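Local coordinates for Trm112p-like protein (Encephalitozoon cuniculi, PDB 3Q87) that binds and activates the Mtq2 methyltransferase, its partner in the complex that methylates the translation termination factor eRF1, and carries a zinc ion held by cysteines, at the interface of chains A and B. Residues are numbered along the deposited sequence; one frame, centred on the assembly and turned at random. Chains: chain A, Putative uncharacterized protein ECU08_1170; chain B, N6 adenine specific DNA methylase.

The interface of chains A and B. Residues chain A 4, 8, 38-41; chain B 24-26, 46, 78.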
# COMPACT_ATOMS: atom_id res chain seq x y z
N PHE A 4 -9.63 3.69 -7.08
CA PHE A 4 -8.42 4.52 -7.11
C PHE A 4 -7.17 3.66 -6.95
O PHE A 4 -6.08 4.07 -7.35
CB PHE A 4 -8.45 5.64 -6.07
CG PHE A 4 -7.94 5.23 -4.71
CD1 PHE A 4 -6.61 5.44 -4.37
CD2 PHE A 4 -8.78 4.65 -3.79
CE1 PHE A 4 -6.13 5.07 -3.12
CE2 PHE A 4 -8.32 4.29 -2.54
CZ PHE A 4 -6.99 4.49 -2.21
N LEU A 8 -2.28 2.39 -8.20
CA LEU A 8 -1.23 2.02 -7.25
C LEU A 8 -0.75 0.58 -7.39
O LEU A 8 0.32 0.21 -6.91
CB LEU A 8 -1.73 2.24 -5.82
CG LEU A 8 -1.70 3.70 -5.36
CD1 LEU A 8 -2.86 4.05 -4.48
CD2 LEU A 8 -0.38 3.99 -4.66
N LYS A 38 -8.56 12.24 0.22
CA LYS A 38 -8.73 11.43 -0.97
C LYS A 38 -7.77 11.90 -2.03
O LYS A 38 -8.14 12.68 -2.90
CB LYS A 38 -10.17 11.54 -1.51
CG LYS A 38 -11.19 10.71 -0.74
CD LYS A 38 -12.58 10.81 -1.37
CE LYS A 38 -13.38 11.95 -0.77
NZ LYS A 38 -13.82 11.63 0.62
N ILE A 39 -6.54 11.43 -1.96
CA ILE A 39 -5.55 11.75 -2.97
C ILE A 39 -5.40 10.56 -3.91
O ILE A 39 -5.29 9.42 -3.46
CB ILE A 39 -4.23 12.06 -2.30
CG1 ILE A 39 -4.43 13.16 -1.25
CG2 ILE A 39 -3.19 12.48 -3.31
CD1 ILE A 39 -3.19 13.53 -0.54
N PHE A 40 -5.43 10.82 -5.22
CA PHE A 40 -5.15 9.77 -6.21
C PHE A 40 -4.12 10.17 -7.27
O PHE A 40 -3.77 11.34 -7.40
CB PHE A 40 -6.44 9.24 -6.84
CG PHE A 40 -7.13 10.22 -7.77
CD1 PHE A 40 -7.80 11.33 -7.27
CD2 PHE A 40 -7.14 9.99 -9.15
CE1 PHE A 40 -8.45 12.22 -8.13
CE2 PHE A 40 -7.80 10.88 -10.01
CZ PHE A 40 -8.45 11.99 -9.50
N ASN A 41 -3.63 9.18 -8.01
CA ASN A 41 -2.62 9.39 -9.04
C ASN A 41 -3.27 9.78 -10.36
O ASN A 41 -3.48 8.95 -11.25
CB ASN A 41 -1.78 8.12 -9.19
CG ASN A 41 -1.28 7.62 -7.86
OD1 ASN A 41 -0.32 8.16 -7.31
ND2 ASN A 41 -1.94 6.61 -7.31
N MET B 24 -1.36 14.97 3.49
CA MET B 24 -1.59 15.09 2.06
C MET B 24 -0.69 14.18 1.23
O MET B 24 -0.31 14.53 0.11
CB MET B 24 -1.38 16.53 1.60
CG MET B 24 -2.41 17.51 2.12
SD MET B 24 -4.08 16.91 1.89
CE MET B 24 -4.53 16.55 3.59
N LYS B 25 -0.33 13.02 1.76
CA LYS B 25 0.48 12.09 1.00
C LYS B 25 -0.32 10.85 0.61
O LYS B 25 -1.41 10.61 1.13
CB LYS B 25 1.72 11.69 1.79
CG LYS B 25 2.58 12.87 2.21
CD LYS B 25 3.16 13.59 1.00
CE LYS B 25 4.01 14.78 1.40
NZ LYS B 25 3.15 15.96 1.71
N ILE B 26 0.22 10.08 -0.33
CA ILE B 26 -0.24 8.72 -0.53
C ILE B 26 0.75 7.83 0.21
O ILE B 26 1.92 7.82 -0.10
CB ILE B 26 -0.31 8.32 -2.03
CG1 ILE B 26 -1.35 9.17 -2.76
CG2 ILE B 26 -0.70 6.84 -2.17
CD1 ILE B 26 -1.38 8.88 -4.29
N THR B 46 -4.01 9.65 2.26
CA THR B 46 -4.62 8.49 1.63
C THR B 46 -3.71 7.29 1.81
O THR B 46 -2.54 7.32 1.43
CB THR B 46 -4.93 8.71 0.16
OG1 THR B 46 -5.80 9.85 0.02
CG2 THR B 46 -5.62 7.47 -0.42
N SER B 78 3.68 5.55 -7.63
CA SER B 78 2.43 6.16 -7.23
C SER B 78 2.36 6.45 -5.74
O SER B 78 1.41 7.05 -5.26
CB SER B 78 1.26 5.29 -7.68
OG SER B 78 1.20 5.26 -9.09
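A:Ile39 meets B:Ile26 and B:Thr46 in a mainly apolar patch of the heterodimer interface that docks the zinc-binding Trm112 activator onto Mtq2, a SAM-dependent methyltransferase of the PrmC-related family. The loop of chain A leading into helix 42-59 lies over the starts of strands 26-30 and 46-51. A:Ile39 and B:Ile26 bury the most surface of this patch, 73 and 66 Å². Their side chains cross obliquely, A:Ile39 CG2 resting 3.8 Å from B:Ile26 CG1. The other branch of A:Ile39 is fully extended (chi2 180°), which carries CD1 to the backbone of B:Met24, 3.4 Å from its CA. B:Thr46 ties down the same loop: its hydroxyl OG1 accepts a short, almost straight hydrogen bond from A:Ile39 N (2.6 Å, 177° at the hydrogen). With OG1 beside its own backbone N (chi1 -58°), the methyl CG2 is anti to that N and meets the A:Phe4 ring tip to tip, lying off the plane beyond the CE1-CZ edge, 3.7 Å from each carbon. B:Ile26 also splits its branches: CG2 packs 3.8 Å from A:Leu8 CD2, while CD1 points to the A:Asn41 amide. The flat face of that amide is laid against B:Ser78 CB, 3.4 Å from A:Asn41 CG. As modelled, A:Asn41 OD1 stands 2.9 Å from the backbone carbonyl B:Ser78 O, two acceptors brought together at an angle, close to the amide plane; exchanging OD1 and ND2 would give a plausible hydrogen bond, so the amide orientation is doubtful.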